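Local atomic coordinates of dipeptide Epimerase (Enterococcus faecalis V583, PDB entry 3JVA), a protein that belongs to the mandelate racemase/muconate lactonizing enzyme family of the enolase superfamily, pairing an N-terminal capping domain with a magnesium-binding barrel domain. Residues M1-L15 against E27-E40. Residues are numbered along the deposited sequence; the frame is centred on the assembly and turned at random.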
loop_
_atom_site.group_PDB
_atom_site.type_symbol
_atom_site.label_atom_id
_atom_site.label_comp_id
_atom_site.label_asym_id
_atom_site.label_seq_id
_atom_site.Cartn_x
_atom_site.Cartn_y
_atom_site.Cartn_z
ATOM N N MET B 1 -32.812 -23.425 32.962
ATOM C CA MET B 1 -33.616 -22.184 33.144
ATOM C C MET B 1 -34.233 -21.820 31.797
ATOM O O MET B 1 -33.598 -21.975 30.753
ATOM C CB MET B 1 -32.717 -21.052 33.663
ATOM C CG MET B 1 -33.445 -19.756 34.010
ATOM S SD MET B 1 -32.398 -18.623 34.985
ATOM C CE MET B 1 -30.982 -18.564 33.936
ATOM N N LYS B 2 -35.476 -21.353 31.824
ATOM C CA LYS B 2 -36.175 -21.005 30.595
ATOM C C LYS B 2 -37.033 -19.758 30.750
ATOM O O LYS B 2 -37.715 -19.586 31.758
ATOM C CB LYS B 2 -37.051 -22.185 30.157
ATOM C CG LYS B 2 -37.961 -21.899 28.974
ATOM C CD LYS B 2 -38.836 -23.107 28.624
ATOM C CE LYS B 2 -38.057 -24.191 27.893
ATOM N NZ LYS B 2 -36.933 -24.735 28.700
ATOM N N ILE B 3 -36.995 -18.894 29.739
ATOM C CA ILE B 3 -37.774 -17.663 29.752
ATOM C C ILE B 3 -39.264 -17.964 29.608
ATOM O O ILE B 3 -39.685 -18.634 28.669
ATOM C CB ILE B 3 -37.339 -16.718 28.605
ATOM C CG1 ILE B 3 -35.905 -16.238 28.850
ATOM C CG2 ILE B 3 -38.307 -15.534 28.498
ATOM C CD1 ILE B 3 -35.348 -15.367 27.733
ATOM N N LYS B 4 -40.058 -17.477 30.552
ATOM C CA LYS B 4 -41.499 -17.698 30.508
ATOM C C LYS B 4 -42.203 -16.531 29.832
ATOM O O LYS B 4 -43.086 -16.717 28.997
ATOM C CB LYS B 4 -42.061 -17.869 31.921
ATOM C CG LYS B 4 -43.574 -18.041 31.949
ATOM C CD LYS B 4 -44.106 -18.215 33.358
ATOM C CE LYS B 4 -45.619 -18.397 33.340
ATOM N NZ LYS B 4 -46.171 -18.622 34.705
ATOM N N GLN B 5 -41.803 -15.319 30.192
ATOM C CA GLN B 5 -42.428 -14.141 29.617
ATOM C C GLN B 5 -41.492 -12.951 29.709
ATOM O O GLN B 5 -40.588 -12.915 30.545
ATOM C CB GLN B 5 -43.738 -13.838 30.354
ATOM C CG GLN B 5 -44.573 -12.716 29.748
ATOM C CD GLN B 5 -44.903 -12.956 28.286
ATOM O OE1 GLN B 5 -44.133 -12.595 27.399
ATOM N NE2 GLN B 5 -46.046 -13.584 28.031
ATOM N N VAL B 6 -41.711 -11.988 28.825
ATOM C CA VAL B 6 -40.916 -10.771 28.781
ATOM C C VAL B 6 -41.883 -9.601 28.921
ATOM O O VAL B 6 -42.764 -9.415 28.089
ATOM C CB VAL B 6 -40.160 -10.649 27.436
ATOM C CG1 VAL B 6 -39.417 -9.318 27.373
ATOM C CG2 VAL B 6 -39.186 -11.816 27.277
ATOM N N HIS B 7 -41.717 -8.819 29.981
ATOM C CA HIS B 7 -42.582 -7.672 30.240
ATOM C C HIS B 7 -41.814 -6.379 30.002
ATOM O O HIS B 7 -40.648 -6.279 30.378
ATOM C CB HIS B 7 -43.064 -7.705 31.695
ATOM C CG HIS B 7 -43.612 -9.033 32.119
ATOM N ND1 HIS B 7 -42.964 -9.855 33.015
ATOM C CD2 HIS B 7 -44.739 -9.690 31.755
ATOM C CE1 HIS B 7 -43.668 -10.961 33.186
ATOM N NE2 HIS B 7 -44.750 -10.886 32.432
ATOM N N VAL B 8 -42.454 -5.396 29.371
ATOM C CA VAL B 8 -41.790 -4.118 29.135
ATOM C C VAL B 8 -42.679 -2.951 29.538
ATOM O O VAL B 8 -43.898 -3.000 29.374
ATOM C CB VAL B 8 -41.365 -3.935 27.651
ATOM C CG1 VAL B 8 -42.584 -3.799 26.760
ATOM C CG2 VAL B 8 -40.463 -2.703 27.520
ATOM N N ARG B 9 -42.059 -1.907 30.081
ATOM C CA ARG B 9 -42.789 -0.724 30.500
ATOM C C ARG B 9 -41.987 0.514 30.129
ATOM O O ARG B 9 -40.792 0.435 29.853
ATOM C CB ARG B 9 -43.023 -0.743 32.018
ATOM C CG ARG B 9 -41.784 -0.462 32.888
ATOM C CD ARG B 9 -42.174 -0.465 34.368
ATOM N NE ARG B 9 -41.111 -0.123 35.319
ATOM C CZ ARG B 9 -40.727 1.117 35.621
ATOM N NH1 ARG B 9 -41.302 2.162 35.039
ATOM N NH2 ARG B 9 -39.805 1.319 36.558
ATOM N N ALA B 10 -42.657 1.656 30.091
ATOM C CA ALA B 10 -41.971 2.897 29.802
ATOM C C ALA B 10 -41.557 3.396 31.176
ATOM O O ALA B 10 -42.171 3.032 32.182
ATOM C CB ALA B 10 -42.917 3.891 29.130
ATOM N N SER B 11 -40.501 4.199 31.224
ATOM C CA SER B 11 -40.024 4.750 32.484
ATOM C C SER B 11 -39.730 6.205 32.200
ATOM O O SER B 11 -39.060 6.513 31.220
ATOM C CB SER B 11 -38.742 4.042 32.935
ATOM O OG SER B 11 -38.194 4.626 34.112
ATOM N N LYS B 12 -40.247 7.094 33.044
ATOM C CA LYS B 12 -40.020 8.521 32.871
ATOM C C LYS B 12 -39.567 9.100 34.206
ATOM O O LYS B 12 -40.315 9.099 35.181
ATOM C CB LYS B 12 -41.301 9.211 32.405
ATOM C CG LYS B 12 -41.866 8.645 31.107
ATOM C CD LYS B 12 -43.077 9.441 30.643
ATOM C CE LYS B 12 -43.641 8.879 29.350
ATOM N NZ LYS B 12 -44.844 9.633 28.905
ATOM N N ILE B 13 -38.333 9.587 34.240
ATOM C CA ILE B 13 -37.763 10.138 35.458
ATOM C C ILE B 13 -37.287 11.557 35.190
ATOM O O ILE B 13 -36.468 11.786 34.302
ATOM C CB ILE B 13 -36.564 9.275 35.935
ATOM C CG1 ILE B 13 -37.023 7.840 36.238
ATOM C CG2 ILE B 13 -35.938 9.889 37.173
ATOM C CD1 ILE B 13 -37.868 7.706 37.505
ATOM N N LYS B 14 -37.802 12.509 35.958
ATOM C CA LYS B 14 -37.413 13.901 35.779
ATOM C C LYS B 14 -35.926 14.089 36.063
ATOM O O LYS B 14 -35.368 13.447 36.960
ATOM C CB LYS B 14 -38.234 14.800 36.708
ATOM C CG LYS B 14 -38.073 16.278 36.416
ATOM C CD LYS B 14 -38.973 17.125 37.297
ATOM C CE LYS B 14 -38.956 18.573 36.840
ATOM N NZ LYS B 14 -39.381 18.669 35.418
ATOM N N LEU B 15 -35.288 14.963 35.287
ATOM C CA LEU B 15 -33.869 15.256 35.449
ATOM C C LEU B 15 -33.691 16.483 36.343
ATOM O O LEU B 15 -34.479 17.426 36.268
ATOM C CB LEU B 15 -33.222 15.547 34.091
ATOM C CG LEU B 15 -33.207 14.460 33.010
ATOM C CD1 LEU B 15 -32.659 15.055 31.711
ATOM C CD2 LEU B 15 -32.356 13.280 33.461
ATOM N N GLU B 27 -35.693 17.219 29.475
ATOM C CA GLU B 27 -35.876 17.455 30.904
ATOM C C GLU B 27 -36.288 16.207 31.668
ATOM O O GLU B 27 -36.475 16.249 32.882
ATOM C CB GLU B 27 -36.893 18.576 31.136
ATOM C CG GLU B 27 -38.153 18.486 30.302
ATOM C CD GLU B 27 -39.060 19.692 30.498
ATOM O OE1 GLU B 27 -40.095 19.783 29.803
ATOM O OE2 GLU B 27 -38.737 20.549 31.348
ATOM N N SER B 28 -36.409 15.094 30.955
ATOM C CA SER B 28 -36.797 13.835 31.574
ATOM C C SER B 28 -36.073 12.683 30.889
ATOM O O SER B 28 -35.820 12.731 29.686
ATOM C CB SER B 28 -38.313 13.639 31.454
ATOM O OG SER B 28 -38.739 12.447 32.094
ATOM N N ALA B 29 -35.718 11.662 31.663
ATOM C CA ALA B 29 -35.054 10.488 31.115
ATOM C C ALA B 29 -36.159 9.473 30.871
ATOM O O ALA B 29 -36.650 8.842 31.806
ATOM C CB ALA B 29 -34.048 9.940 32.104
ATOM N N ASP B 30 -36.565 9.336 29.614
ATOM C CA ASP B 30 -37.632 8.411 29.267
ATOM C C ASP B 30 -37.055 7.189 28.565
ATOM O O ASP B 30 -36.577 7.275 27.433
ATOM C CB ASP B 30 -38.662 9.124 28.385
ATOM C CG ASP B 30 -39.224 10.381 29.046
ATOM O OD1 ASP B 30 -39.126 10.495 30.289
ATOM O OD2 ASP B 30 -39.765 11.253 28.336
ATOM N N SER B 31 -37.102 6.048 29.247
ATOM C CA SER B 31 -36.552 4.814 28.705
ATOM C C SER B 31 -37.500 3.630 28.808
ATOM O O SER B 31 -38.598 3.729 29.358
ATOM C CB SER B 31 -35.262 4.461 29.441
ATOM O OG SER B 31 -35.514 4.322 30.834
ATOM N N ALA B 32 -37.048 2.503 28.276
ATOM C CA ALA B 32 -37.822 1.277 28.319
ATOM C C ALA B 32 -37.185 0.388 29.376
ATOM O O ALA B 32 -35.963 0.252 29.415
ATOM C CB ALA B 32 -37.785 0.590 26.951
ATOM N N ILE B 33 -38.002 -0.179 30.256
ATOM C CA ILE B 33 -37.491 -1.081 31.275
ATOM C C ILE B 33 -38.132 -2.440 31.048
ATOM O O ILE B 33 -39.352 -2.549 30.926
ATOM C CB ILE B 33 -37.796 -0.576 32.712
ATOM C CG1 ILE B 33 -36.933 0.653 33.012
ATOM C CG2 ILE B 33 -37.508 -1.678 33.727
ATOM C CD1 ILE B 33 -37.093 1.217 34.416
ATOM N N VAL B 34 -37.295 -3.470 30.973
ATOM C CA VAL B 34 -37.768 -4.823 30.730
ATOM C C VAL B 34 -37.554 -5.719 31.934
ATOM O O VAL B 34 -36.598 -5.556 32.697
ATOM C CB VAL B 34 -37.041 -5.463 29.521
ATOM C CG1 VAL B 34 -37.573 -6.875 29.270
ATOM C CG2 VAL B 34 -37.241 -4.609 28.283
ATOM N N GLU B 35 -38.472 -6.659 32.107
ATOM C CA GLU B 35 -38.381 -7.624 33.181
ATOM C C GLU B 35 -38.595 -8.972 32.517
ATOM O O GLU B 35 -39.666 -9.235 31.966
ATOM C CB GLU B 35 -39.466 -7.369 34.233
ATOM C CG GLU B 35 -39.310 -6.042 34.957
ATOM C CD GLU B 35 -40.403 -5.806 35.984
ATOM O OE1 GLU B 35 -40.620 -6.703 36.828
ATOM O OE2 GLU B 35 -41.039 -4.728 35.947
ATOM N N ILE B 36 -37.559 -9.805 32.526
ATOM C CA ILE B 36 -37.665 -11.129 31.938
ATOM C C ILE B 36 -37.924 -12.102 33.075
ATOM O O ILE B 36 -37.141 -12.184 34.021
ATOM C CB ILE B 36 -36.374 -11.531 31.195
ATOM C CG1 ILE B 36 -36.129 -10.559 30.036
ATOM C CG2 ILE B 36 -36.495 -12.955 30.672
ATOM C CD1 ILE B 36 -34.976 -10.953 29.126
ATOM N N GLU B 37 -39.039 -12.818 32.983
ATOM C CA GLU B 37 -39.418 -13.782 34.004
ATOM C C GLU B 37 -39.152 -15.193 33.507
ATOM O O GLU B 37 -39.512 -15.534 32.385
ATOM C CB GLU B 37 -40.903 -13.622 34.348
ATOM C CG GLU B 37 -41.494 -14.797 35.121
ATOM C CD GLU B 37 -42.975 -14.624 35.421
ATOM O OE1 GLU B 37 -43.707 -14.110 34.552
ATOM O OE2 GLU B 37 -43.410 -15.017 36.522
ATOM N N THR B 38 -38.510 -16.005 34.340
ATOM C CA THR B 38 -38.218 -17.384 33.975
ATOM C C THR B 38 -39.320 -18.272 34.533
ATOM O O THR B 38 -40.075 -17.853 35.411
ATOM C CB THR B 38 -36.870 -17.850 34.549
ATOM O OG1 THR B 38 -36.900 -17.765 35.981
ATOM C CG2 THR B 38 -35.740 -16.978 34.012
ATOM N N GLU B 39 -39.417 -19.491 34.016
ATOM C CA GLU B 39 -40.438 -20.430 34.471
ATOM C C GLU B 39 -40.320 -20.693 35.968
ATOM O O GLU B 39 -41.329 -20.862 36.655
ATOM C CB GLU B 39 -40.317 -21.757 33.716
ATOM C CG GLU B 39 -40.720 -21.708 32.243
ATOM C CD GLU B 39 -42.200 -21.426 32.040
ATOM O OE1 GLU B 39 -43.009 -21.798 32.920
ATOM O OE2 GLU B 39 -42.558 -20.847 30.990
ATOM N N GLU B 40 -39.088 -20.721 36.468
ATOM C CA GLU B 40 -38.842 -20.982 37.884
ATOM C C GLU B 40 -39.155 -19.809 38.808
ATOM O O GLU B 40 -39.169 -19.960 40.030
ATOM C CB GLU B 40 -37.393 -21.445 38.090
ATOM C CG GLU B 40 -36.334 -20.499 37.538
ATOM C CD GLU B 40 -34.948 -21.127 37.518
ATOM O OE1 GLU B 40 -34.342 -21.293 38.599
ATOM O OE2 GLU B 40 -34.471 -21.465 36.415
HETATM O O HOH W 1 -36.684 -21.549 34.676
HETATM O O HOH W 2 -41.095 -21.010 28.566
HETATM O O HOH W 3 -36.318 6.188 32.775
HETATM O O HOH W 4 -36.021 18.666 34.067
#
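K4 and Q5 both turn their backbone N-H groups onto one carbonyl, E37 O, at 2.7 Å from K4 N and 3.2 Å from Q5 N, which defines a classic beta bulge. The register slips by one residue there: I3 pairs with T38, but Q5 pairs with E37. Beyond the bulge, strands 3-15 and 29-38 run antiparallel, with segment axes at 156°, and pairs of backbone bonds recur at Q5-E37, H7-E35, R9-I33, S11-S31 and I13-A29. On the face carrying V6, V8, V34 and I36, V6 CG1 lies 3.6 Å from V34 CG1; both methyls are anti to their backbone N, which lets them meet diagonally between the neighbouring non-hydrogen-bonded pairs V6-I36 and V8-V34. V34 and A32 continue onto helix 59-73, and I36 onto helix 96-114. The same face turns polar toward K12, D30 and S28, where S28 OG donates to D30 OD1 on its syn side, at 2.7 Å, and that same oxygen lies against K12 CB. On the other face, R9 and I33 run side by side, and I33 CD1 sits over one face of the guanidinium, 3.5 Å from R9 NH2. The H7 ring presents its edge to E37, with CE1 3.4 Å from E37 OE1 and the ring and carboxylate planes 54° apart. Farther along this face, one water bridges S11 OG, S31 OG and A29 O, while S31 OG also bonds E47. This antiparallel pairing joins the two inner strands of the four-stranded sheet in the N-terminal capping domain of the enolase superfamily. Its chemistry implies a backbone ladder with an apolar patch against the helices on one face and, on the other, aliphatic-guanidinium packing beside water-mediated hydrogen bonding.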